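Long-range contacts in apical membrane antigen AMA1 (Toxoplasma gondii ME49, PDB 4YIV), which takes part in host cell invasion as an essential microneme protein of the moving junction, the ring formed between the membranes of parasite and host cell: residues R53-L58 with T153-P158; V160-K165 with N207-Y212; Q231-Y236 with D321-D326; W241-C246 with D377-K382. All blocks are in the same frame, centred on the assembly; numbering follows the deposited sequence.

Interaction 1 (R53-L58 with T153-P158)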
# COMPACT_ATOMS: atom_id res chain seq x y z
N ARG A 53 18.22 7.49 -1.64
CA ARG A 53 17.26 6.45 -1.86
C ARG A 53 15.85 7.07 -2.10
O ARG A 53 15.41 8.00 -1.40
CB ARG A 53 17.23 5.48 -0.67
CG ARG A 53 18.58 4.87 -0.29
CD ARG A 53 18.38 3.66 0.65
NE ARG A 53 17.86 2.53 -0.12
CZ ARG A 53 17.41 1.41 0.43
NH1 ARG A 53 17.46 1.26 1.74
NH2 ARG A 53 16.96 0.44 -0.33
N GLU A 54 15.15 6.51 -3.08
CA GLU A 54 13.92 7.11 -3.62
C GLU A 54 12.80 6.08 -3.62
O GLU A 54 12.98 4.97 -4.16
CB GLU A 54 14.16 7.62 -5.05
CG GLU A 54 12.96 8.37 -5.66
CD GLU A 54 13.06 8.53 -7.17
OE1 GLU A 54 13.53 7.60 -7.86
OE2 GLU A 54 12.69 9.61 -7.66
N PRO A 55 11.65 6.42 -3.03
CA PRO A 55 10.54 5.49 -3.21
C PRO A 55 10.14 5.33 -4.68
O PRO A 55 10.21 6.31 -5.42
CB PRO A 55 9.41 6.14 -2.41
CG PRO A 55 10.14 7.00 -1.37
CD PRO A 55 11.29 7.55 -2.14
N ALA A 56 9.72 4.14 -5.05
CA ALA A 56 9.59 3.76 -6.46
C ALA A 56 8.38 2.93 -6.82
O ALA A 56 8.15 2.62 -8.01
CB ALA A 56 10.85 2.98 -6.87
N GLY A 57 7.66 2.48 -5.82
CA GLY A 57 6.60 1.49 -6.03
C GLY A 57 5.47 2.09 -6.86
O GLY A 57 5.21 3.29 -6.78
N LEU A 58 4.81 1.25 -7.66
CA LEU A 58 3.79 1.75 -8.58
C LEU A 58 2.37 1.68 -8.03
O LEU A 58 1.45 2.18 -8.68
CB LEU A 58 3.86 0.97 -9.90
CG LEU A 58 5.24 1.02 -10.60
CD1 LEU A 58 5.14 0.32 -11.94
CD2 LEU A 58 5.72 2.43 -10.82
N THR A 153 16.14 18.17 -10.66
CA THR A 153 16.75 16.84 -10.59
C THR A 153 15.77 15.80 -11.08
O THR A 153 14.65 16.13 -11.50
CB THR A 153 17.21 16.51 -9.12
OG1 THR A 153 16.06 16.24 -8.30
CG2 THR A 153 18.00 17.68 -8.51
N LYS A 154 16.18 14.53 -11.03
CA LYS A 154 15.28 13.41 -11.30
C LYS A 154 14.74 12.73 -10.03
O LYS A 154 14.12 11.67 -10.12
CB LYS A 154 15.99 12.39 -12.16
CG LYS A 154 16.42 12.95 -13.54
CD LYS A 154 16.52 11.86 -14.60
CE LYS A 154 17.11 12.38 -15.90
NZ LYS A 154 17.18 11.30 -16.94
N TYR A 155 14.95 13.36 -8.86
CA TYR A 155 14.45 12.81 -7.59
C TYR A 155 13.00 13.25 -7.46
O TYR A 155 12.71 14.45 -7.54
CB TYR A 155 15.25 13.31 -6.38
CG TYR A 155 14.90 12.52 -5.13
CD1 TYR A 155 13.73 12.77 -4.42
CD2 TYR A 155 15.71 11.48 -4.70
CE1 TYR A 155 13.40 12.04 -3.29
CE2 TYR A 155 15.39 10.74 -3.58
CZ TYR A 155 14.21 11.01 -2.89
OH TYR A 155 13.82 10.29 -1.79
N ARG A 156 12.09 12.30 -7.24
CA ARG A 156 10.69 12.63 -7.03
C ARG A 156 10.23 12.21 -5.62
O ARG A 156 10.45 11.07 -5.19
CB ARG A 156 9.83 11.96 -8.10
CG ARG A 156 10.12 12.43 -9.48
CD ARG A 156 9.34 11.60 -10.46
NE ARG A 156 9.42 12.13 -11.81
CZ ARG A 156 10.40 11.86 -12.68
NH1 ARG A 156 11.42 11.05 -12.35
NH2 ARG A 156 10.34 12.40 -13.89
N TYR A 157 9.61 13.14 -4.91
CA TYR A 157 9.12 12.88 -3.56
C TYR A 157 7.89 12.00 -3.57
O TYR A 157 7.07 12.09 -4.51
CB TYR A 157 8.77 14.19 -2.86
CG TYR A 157 9.87 15.19 -2.80
CD1 TYR A 157 10.97 15.01 -1.96
CD2 TYR A 157 9.81 16.32 -3.59
CE1 TYR A 157 11.99 15.96 -1.93
CE2 TYR A 157 10.79 17.26 -3.56
CZ TYR A 157 11.88 17.09 -2.73
OH TYR A 157 12.86 18.07 -2.73
N PRO A 158 7.72 11.19 -2.51
CA PRO A 158 6.47 10.44 -2.35
C PRO A 158 5.32 11.37 -1.94
O PRO A 158 5.52 12.56 -1.62
CB PRO A 158 6.82 9.41 -1.28
CG PRO A 158 7.83 10.13 -0.41
CD PRO A 158 8.65 10.95 -1.38
O HOH W 1 8.85 8.84 -4.94
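The end of the β-hairpin formed by strands 43-47 and 50-54 meets the loop leading into strand 159-162 through Arg53, Glu54 and Pro55 on one side and Tyr155, Arg156 and Pro158 on the other. Tyr155 reaches the hairpin with its phenol: OH donates to Arg53 O at 2.8 Å, and this carbonyl oxygen lies near the ring plane, at the ring's edge. Glu54 runs past the same ring in the opposite direction. Its CG sits over one face, 4.1 Å from the centroid and offset toward the rim, a CH-pi contact. With CG anti to the backbone N (chi1 -176°) and the rest of the chain extended, the carboxylate arrives at the loop backbone, where Arg156 N donates to the anti lone pair of Glu54 OE2 at 2.8 Å and 164°. Beyond the ring, Pro55 CG packs on Pro158 CG at 4.0 Å, and a water donates to both Pro55 O and Arg156 O. Glu54 OE2 also pairs with Tyr216 OH, while OE1 forms a salt bridge to Lys45 and a hydrogen bond with Gln43 NE2. The guanidinium of Arg156 is turned to another partner, Phe141 O. A buried carboxylate is thus satisfied by a lysine, a backbone amide and further donors, which would be expected to stabilise its ionised form.

Interaction 2 (V160-K165 with N207-Y212). With CO (cobalt (II) ion), chain H.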
# COMPACT_ATOMS: atom_id res chain seq x y z
N VAL A 160 1.17 11.77 -0.08
CA VAL A 160 0.03 11.22 0.64
C VAL A 160 -1.22 11.93 0.13
O VAL A 160 -1.30 13.18 0.13
CB VAL A 160 0.16 11.39 2.20
CG1 VAL A 160 -1.15 11.02 2.89
CG2 VAL A 160 1.31 10.52 2.74
N TYR A 161 -2.18 11.14 -0.30
CA TYR A 161 -3.49 11.68 -0.65
C TYR A 161 -4.40 11.57 0.57
O TYR A 161 -4.64 10.48 1.12
CB TYR A 161 -4.11 10.96 -1.86
CG TYR A 161 -5.41 11.63 -2.33
CD1 TYR A 161 -5.43 12.97 -2.63
CD2 TYR A 161 -6.61 10.93 -2.39
CE1 TYR A 161 -6.59 13.61 -3.00
CE2 TYR A 161 -7.81 11.57 -2.77
CZ TYR A 161 -7.78 12.91 -3.07
OH TYR A 161 -8.93 13.59 -3.45
N ASP A 162 -4.91 12.73 0.99
CA ASP A 162 -5.89 12.82 2.06
C ASP A 162 -7.21 12.87 1.34
O ASP A 162 -7.55 13.90 0.76
CB ASP A 162 -5.66 14.07 2.93
CG ASP A 162 -6.69 14.21 4.07
OD1 ASP A 162 -7.81 13.63 3.96
OD2 ASP A 162 -6.36 14.93 5.06
N SER A 163 -7.91 11.74 1.33
CA SER A 163 -9.09 11.58 0.49
C SER A 163 -10.32 12.21 1.16
O SER A 163 -11.31 12.49 0.49
CB SER A 163 -9.38 10.11 0.20
OG SER A 163 -9.69 9.39 1.38
N LYS A 164 -10.22 12.45 2.46
CA LYS A 164 -11.28 13.17 3.18
C LYS A 164 -11.24 14.68 2.88
O LYS A 164 -12.24 15.25 2.48
CB LYS A 164 -11.16 12.91 4.68
CG LYS A 164 -12.31 13.45 5.50
CD LYS A 164 -12.05 13.24 7.01
CE LYS A 164 -12.97 14.12 7.87
NZ LYS A 164 -12.80 13.92 9.34
N LYS A 165 -10.09 15.33 3.06
CA LYS A 165 -9.95 16.74 2.77
C LYS A 165 -9.69 17.05 1.31
O LYS A 165 -9.72 18.20 0.89
CB LYS A 165 -8.83 17.33 3.61
CG LYS A 165 -9.08 17.17 5.08
CD LYS A 165 -8.08 17.94 5.86
CE LYS A 165 -8.43 17.97 7.32
NZ LYS A 165 -7.40 18.78 8.04
N ASN A 207 -6.96 6.71 10.16
CA ASN A 207 -6.22 7.11 8.94
C ASN A 207 -6.42 6.22 7.74
O ASN A 207 -5.53 6.11 6.90
CB ASN A 207 -4.72 7.22 9.26
CG ASN A 207 -4.46 8.39 10.20
OD1 ASN A 207 -5.08 9.44 10.07
ND2 ASN A 207 -3.60 8.18 11.19
N HIS A 208 -7.62 5.66 7.61
CA HIS A 208 -7.98 4.87 6.44
C HIS A 208 -8.17 5.77 5.23
O HIS A 208 -8.16 5.33 4.10
CB HIS A 208 -9.26 4.08 6.70
CG HIS A 208 -9.12 3.06 7.78
ND1 HIS A 208 -10.18 2.32 8.24
CD2 HIS A 208 -8.05 2.67 8.52
CE1 HIS A 208 -9.78 1.51 9.20
NE2 HIS A 208 -8.49 1.71 9.39
N HIS A 209 -8.32 7.06 5.49
CA HIS A 209 -8.52 8.01 4.43
C HIS A 209 -7.20 8.52 3.85
O HIS A 209 -7.21 9.30 2.90
CB HIS A 209 -9.37 9.17 4.97
CG HIS A 209 -8.69 9.94 6.05
ND1 HIS A 209 -8.53 9.46 7.33
CD2 HIS A 209 -8.09 11.15 6.02
CE1 HIS A 209 -7.85 10.34 8.05
NE2 HIS A 209 -7.58 11.38 7.28
N LEU A 210 -6.08 8.08 4.43
CA LEU A 210 -4.75 8.47 3.94
C LEU A 210 -4.19 7.38 3.04
O LEU A 210 -4.25 6.20 3.38
CB LEU A 210 -3.79 8.70 5.09
CG LEU A 210 -4.19 9.86 6.02
CD1 LEU A 210 -3.10 10.04 7.04
CD2 LEU A 210 -4.46 11.15 5.26
N ILE A 211 -3.65 7.79 1.90
CA ILE A 211 -3.13 6.85 0.94
C ILE A 211 -1.70 7.28 0.61
O ILE A 211 -1.49 8.36 0.07
CB ILE A 211 -3.98 6.80 -0.29
CG1 ILE A 211 -5.39 6.34 0.11
CG2 ILE A 211 -3.43 5.83 -1.30
CD1 ILE A 211 -6.43 6.91 -0.75
N TYR A 212 -0.75 6.41 0.90
CA TYR A 212 0.68 6.71 0.70
C TYR A 212 1.14 6.16 -0.62
O TYR A 212 0.76 5.06 -0.98
CB TYR A 212 1.51 6.11 1.83
CG TYR A 212 2.96 6.53 1.86
CD1 TYR A 212 3.93 5.91 1.05
CD2 TYR A 212 3.38 7.49 2.76
CE1 TYR A 212 5.28 6.31 1.09
CE2 TYR A 212 4.72 7.87 2.83
CZ TYR A 212 5.66 7.30 1.99
OH TYR A 212 6.99 7.70 2.09
CO CO H . -12.60 2.70 7.81
O HOH W 2 -7.51 14.52 7.34
O HOH W 3 -13.02 1.25 9.83
O HOH W 4 -12.97 0.84 6.67
O HOH W 5 -12.47 4.76 8.27
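The imidazole of His209 has Asp162 at its edge, with OD1 3.2 Å from CD2, and CG of Leu210 over one face. The carboxylate and the ring lie side by side, pointing the same way, with planes 56° apart, and a water joins Asp162 OD2 to His209 NE2. Tyr161 presents its ring edge to Ile211 CD1, while Ser163 N lies over one of its faces toward the rim. Val160 CG2 approaches Tyr212 CD2 at 3.7 Å, the two side chains crossing at about a right angle.

These side chains stand on or beside strands 159-162 and 210-213, which run antiparallel in a five-stranded sheet. Tyr161 and Ile211 are a hydrogen-bonded pair, with Tyr161 N to Ile211 O at 2.9 Å and Ile211 N to Tyr161 O at 3.0 Å. Val160, Asp162, Leu210 and Tyr212 share one sheet face; Tyr161 and Ile211 point to the other, where helix 132-141 covers them. Past the strand end, His209 O accepts from both Ser163 N at 3.0 Å and Ser163 OG at 2.9 Å; OG is set between the backbone N and the carbonyl carbon (chi1 64°). In the turn from Asn207 to Leu210, His208 ND1 binds a cobalt ion at 2.5 Å, alongside three waters. Asp162 OD1 accepts from Lys165 N above the carboxylate plane, an Asx motif, while OD2 takes the water beside His209 NE2, which could bias the ring's rotation.

Interaction 3 (Q231-Y236 with D321-D326)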
# COMPACT_ATOMS: atom_id res chain seq x y z
N GLN A 231 -8.59 -2.74 -2.96
CA GLN A 231 -9.57 -3.12 -1.95
C GLN A 231 -9.42 -4.56 -1.43
O GLN A 231 -8.91 -5.45 -2.12
CB GLN A 231 -10.98 -2.95 -2.51
CG GLN A 231 -11.60 -1.58 -2.22
CD GLN A 231 -10.78 -0.43 -2.78
OE1 GLN A 231 -10.11 0.31 -2.05
NE2 GLN A 231 -10.80 -0.31 -4.08
N ALA A 232 -9.87 -4.76 -0.20
CA ALA A 232 -10.04 -6.10 0.37
C ALA A 232 -10.99 -6.94 -0.52
O ALA A 232 -11.83 -6.39 -1.26
CB ALA A 232 -10.59 -6.00 1.76
N LEU A 233 -10.84 -8.24 -0.48
CA LEU A 233 -11.66 -9.14 -1.29
C LEU A 233 -12.49 -10.02 -0.39
O LEU A 233 -11.99 -10.94 0.27
CB LEU A 233 -10.78 -9.99 -2.23
CG LEU A 233 -11.44 -11.11 -3.03
CD1 LEU A 233 -12.35 -10.54 -4.09
CD2 LEU A 233 -10.41 -12.01 -3.69
N ARG A 234 -13.79 -9.74 -0.36
CA ARG A 234 -14.70 -10.41 0.56
C ARG A 234 -15.13 -11.74 -0.02
O ARG A 234 -15.36 -11.83 -1.23
CB ARG A 234 -15.94 -9.53 0.82
CG ARG A 234 -16.89 -10.08 1.85
CD ARG A 234 -17.95 -9.06 2.25
NE ARG A 234 -18.75 -8.63 1.11
CZ ARG A 234 -19.93 -9.14 0.76
NH1 ARG A 234 -20.50 -10.10 1.48
NH2 ARG A 234 -20.55 -8.67 -0.31
N GLY A 235 -15.21 -12.78 0.82
CA GLY A 235 -15.83 -14.04 0.45
C GLY A 235 -14.93 -15.05 -0.26
O GLY A 235 -15.40 -16.05 -0.81
N TYR A 236 -13.63 -14.80 -0.25
CA TYR A 236 -12.69 -15.70 -0.90
C TYR A 236 -11.39 -15.73 -0.10
O TYR A 236 -11.03 -14.70 0.50
CB TYR A 236 -12.39 -15.25 -2.33
CG TYR A 236 -13.54 -15.37 -3.31
CD1 TYR A 236 -13.75 -16.53 -4.06
CD2 TYR A 236 -14.40 -14.30 -3.52
CE1 TYR A 236 -14.80 -16.63 -4.97
CE2 TYR A 236 -15.45 -14.39 -4.43
CZ TYR A 236 -15.65 -15.55 -5.15
OH TYR A 236 -16.70 -15.61 -6.04
N ASP A 321 -2.77 -17.23 -7.26
CA ASP A 321 -3.12 -17.46 -8.66
C ASP A 321 -4.45 -18.21 -8.75
O ASP A 321 -4.87 -18.59 -9.84
CB ASP A 321 -1.99 -18.19 -9.41
CG ASP A 321 -1.74 -19.60 -8.92
OD1 ASP A 321 -2.53 -20.16 -8.14
OD2 ASP A 321 -0.71 -20.16 -9.35
N CYS A 322 -5.10 -18.39 -7.61
CA CYS A 322 -6.48 -18.86 -7.58
C CYS A 322 -7.12 -18.43 -6.26
O CYS A 322 -6.47 -17.83 -5.39
CB CYS A 322 -6.55 -20.38 -7.76
SG CYS A 322 -5.69 -21.38 -6.50
N LEU A 323 -8.41 -18.72 -6.14
CA LEU A 323 -9.20 -18.37 -4.98
C LEU A 323 -10.01 -19.54 -4.53
O LEU A 323 -10.44 -20.37 -5.34
CB LEU A 323 -10.15 -17.21 -5.28
CG LEU A 323 -9.57 -15.90 -5.80
CD1 LEU A 323 -10.69 -14.94 -6.20
CD2 LEU A 323 -8.69 -15.31 -4.71
N VAL A 324 -10.28 -19.58 -3.24
CA VAL A 324 -11.14 -20.58 -2.65
C VAL A 324 -12.30 -19.84 -2.03
O VAL A 324 -12.09 -18.92 -1.25
CB VAL A 324 -10.38 -21.44 -1.61
CG1 VAL A 324 -11.34 -22.26 -0.72
CG2 VAL A 324 -9.37 -22.32 -2.31
N SER A 325 -13.53 -20.24 -2.38
CA SER A 325 -14.73 -19.61 -1.81
C SER A 325 -14.87 -19.87 -0.33
O SER A 325 -14.66 -20.98 0.14
CB SER A 325 -15.99 -20.13 -2.52
OG SER A 325 -15.75 -20.23 -3.91
N ASP A 326 -15.25 -18.83 0.41
CA ASP A 326 -15.48 -18.95 1.84
C ASP A 326 -16.19 -17.69 2.28
O ASP A 326 -15.59 -16.64 2.37
CB ASP A 326 -14.17 -19.13 2.61
CG ASP A 326 -14.36 -19.15 4.12
OD1 ASP A 326 -15.52 -19.07 4.59
OD2 ASP A 326 -13.34 -19.23 4.86
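Tyr236 and Leu323 bury the most surface here, their side chains crossing at about a right angle. Leu323 CD1 lies over one face of the Tyr236 ring, and Leu323 CB touches ring atom CD1 at 3.9 Å. The isobutyl group then goes on to Leu233: the two leucines reach toward each other tip to tip, with their CD2 atoms 3.9 Å apart. Ser325 OG stands 3.9 Å from Tyr236 CE1, oblique to the ring. Tyr236 OH is taken up by Ile393 O, and Ser325 OG is hydrogen-bonded to Ser395 N.

Gly235 comes next, and its contact is made by backbone alone. Its positive phi of 85° belongs to the corner at which the chain leaves one sheet for another. Gly235 O accepts from Asp326 N at 3.0 Å, a straight bond at the hydrogen (171°) although the donor stands well above the carbonyl plane. Gly235 CA is 3.2 Å from Asp326 O and Tyr236 CA 3.3 Å from Val324 O, both bent CA-H...O contacts. Tyr236 and Ser325 form an antiparallel non-hydrogen-bonded pair. The Asp326 carboxylate turns to Arg237 in a salt bridge.

Strand 233-234 is the edge of a five-stranded antiparallel sheet, beside strand 329-333, whereas strand 236-242 continues past the corner as the central strand of a three-stranded sheet flanked by 322-326 and 245-248. Phe23 of helix 18-25 packs on both leucines, Met24 joins it on Leu323, and strand 392-397 lies against Tyr236 and Ser325.

Interaction 4 (W241-C246 with D377-K382)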
# COMPACT_ATOMS: atom_id res chain seq x y z
N TRP A 241 -2.47 -22.60 -7.16
CA TRP A 241 -2.87 -23.78 -7.93
C TRP A 241 -1.79 -24.84 -7.85
O TRP A 241 -0.67 -24.64 -8.35
CB TRP A 241 -3.15 -23.39 -9.38
CG TRP A 241 -3.84 -24.49 -10.17
CD1 TRP A 241 -3.28 -25.30 -11.12
CD2 TRP A 241 -5.21 -24.90 -10.04
NE1 TRP A 241 -4.22 -26.18 -11.60
CE2 TRP A 241 -5.41 -25.96 -10.95
CE3 TRP A 241 -6.28 -24.48 -9.25
CZ2 TRP A 241 -6.64 -26.59 -11.10
CZ3 TRP A 241 -7.51 -25.10 -9.40
CH2 TRP A 241 -7.68 -26.15 -10.31
N LYS A 242 -2.11 -25.97 -7.22
CA LYS A 242 -1.17 -27.07 -7.06
C LYS A 242 -1.89 -28.42 -7.13
O LYS A 242 -2.97 -28.60 -6.56
CB LYS A 242 -0.41 -26.94 -5.74
CG LYS A 242 0.88 -26.11 -5.84
CD LYS A 242 1.46 -25.72 -4.47
CE LYS A 242 1.57 -26.90 -3.48
NZ LYS A 242 2.45 -28.02 -3.92
N LYS A 243 -1.28 -29.38 -7.85
CA LYS A 243 -1.85 -30.72 -7.99
C LYS A 243 -3.30 -30.65 -8.46
O LYS A 243 -4.21 -31.22 -7.84
CB LYS A 243 -1.77 -31.47 -6.66
CG LYS A 243 -0.34 -31.64 -6.14
CD LYS A 243 -0.30 -32.15 -4.68
CE LYS A 243 -0.63 -31.05 -3.66
NZ LYS A 243 -0.89 -31.56 -2.26
N GLY A 244 -3.51 -29.91 -9.54
CA GLY A 244 -4.83 -29.77 -10.14
C GLY A 244 -5.93 -29.23 -9.24
O GLY A 244 -7.10 -29.48 -9.53
N ARG A 245 -5.59 -28.51 -8.18
CA ARG A 245 -6.65 -27.83 -7.42
C ARG A 245 -6.14 -26.55 -6.74
O ARG A 245 -4.95 -26.24 -6.79
CB ARG A 245 -7.27 -28.77 -6.39
CG ARG A 245 -6.34 -29.32 -5.36
CD ARG A 245 -7.11 -30.20 -4.38
NE ARG A 245 -6.28 -30.61 -3.24
CZ ARG A 245 -6.37 -30.10 -2.00
NH1 ARG A 245 -7.27 -29.17 -1.71
NH2 ARG A 245 -5.56 -30.54 -1.05
N CYS A 246 -7.05 -25.81 -6.13
CA CYS A 246 -6.66 -24.55 -5.50
C CYS A 246 -6.44 -24.79 -4.03
O CYS A 246 -7.37 -25.15 -3.30
CB CYS A 246 -7.70 -23.44 -5.71
SG CYS A 246 -7.08 -21.83 -5.06
N ASP A 377 -6.67 -35.40 -6.01
CA ASP A 377 -5.39 -35.20 -5.37
C ASP A 377 -5.21 -36.32 -4.35
O ASP A 377 -5.75 -36.25 -3.25
CB ASP A 377 -5.33 -33.81 -4.72
CG ASP A 377 -4.05 -33.57 -3.93
OD1 ASP A 377 -3.08 -34.35 -4.09
OD2 ASP A 377 -4.01 -32.60 -3.14
N VAL A 378 -4.47 -37.35 -4.73
CA VAL A 378 -4.27 -38.51 -3.87
C VAL A 378 -3.51 -38.14 -2.59
O VAL A 378 -3.81 -38.66 -1.52
CB VAL A 378 -3.52 -39.64 -4.62
CG1 VAL A 378 -4.40 -40.18 -5.74
CG2 VAL A 378 -2.18 -39.14 -5.17
N GLN A 379 -2.53 -37.25 -2.72
CA GLN A 379 -1.71 -36.80 -1.59
C GLN A 379 -2.58 -36.25 -0.44
O GLN A 379 -2.27 -36.48 0.73
CB GLN A 379 -0.69 -35.75 -2.06
CG GLN A 379 -0.22 -34.72 -1.00
CD GLN A 379 0.64 -35.33 0.11
OE1 GLN A 379 1.56 -36.10 -0.16
NE2 GLN A 379 0.35 -34.96 1.35
N ALA A 380 -3.65 -35.53 -0.79
CA ALA A 380 -4.53 -34.93 0.21
C ALA A 380 -5.91 -35.59 0.20
O ALA A 380 -6.70 -35.43 1.13
CB ALA A 380 -4.66 -33.42 -0.03
N CYS A 381 -6.18 -36.35 -0.86
CA CYS A 381 -7.46 -37.01 -1.02
C CYS A 381 -8.59 -35.99 -1.01
O CYS A 381 -9.47 -36.01 -0.14
CB CYS A 381 -7.66 -38.07 0.06
SG CYS A 381 -8.67 -39.45 -0.50
N LYS A 382 -8.54 -35.08 -1.98
CA LYS A 382 -9.59 -34.11 -2.24
C LYS A 382 -9.56 -33.79 -3.73
O LYS A 382 -8.60 -34.13 -4.42
CB LYS A 382 -9.39 -32.86 -1.39
CG LYS A 382 -9.73 -33.04 0.09
CD LYS A 382 -9.25 -31.86 0.92
CE LYS A 382 -9.93 -31.79 2.28
NZ LYS A 382 -11.41 -31.86 2.18
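Asp377 OD2 is gripped by two basic side chains, Arg245 and Lys243, in one salt-bridge network. The shortest of its bonds comes from Arg245 NE, 3.0 Å from OD2 and nearly straight at 162°. The bond falls on the anti lone pair of OD2, and the oxygen lies in the guanidinium plane, at its edge. Arg245 NH2 adds a weak bond to the same OD2 at 3.3 Å, and Lys243 NZ another weak one at 3.4 Å. The carboxylate is turned 35° from the guanidinium plane, and the arginine and aspartate side chains cross at about a right angle.

Lys243 and Arg245 belong to the tight hairpin joining strands 236-242 and 245-248, a type I' turn from Lys242 to Arg245. Asp377 lies in the loop between strands 372-373 and 384-389, where its N donates to Lys382 O and draws 377-382 into a tight turn. The loop lies against the hairpin tip and covers part of the guanidinium. Lys382 CB sits over the centre of one face, 4.1 Å above it, and Ala380 CB comes within 3.2 Å of Arg245 NH2. The Lys243 chain bends at chi3, and its NZ also touches Gln379 CG at 3.5 Å. Arg245 has further partners: NH1 binds Ser397 OG, and NH2 forms a salt bridge with Glu251. Next along the chain, Cys246 is joined to Cys322 by a disulfide.

Overall arrangement
The chain is a fragment of AMA1, a PAN-domain protein. Interactions 1 and 2 lie in series along it, with centres 19 Å apart. They touch where Pro158, just before strand 159-162, packs against Tyr212 of strand 210-213. Interactions 3 and 4 are also 19 Å apart, but their segments alternate in sequence. They share the three-stranded sheet of 236-242, 245-248 and 322-326. Between the pairs, interactions 2 and 3 come no nearer than about 8 Å by closest atoms, and the centres of interactions 1 and 4 are 43 Å apart, on opposite sides of the chain's centre. The contacts are thus spread over several small antiparallel sheets, with the Cys246-Cys322 disulfide stitching the second pair.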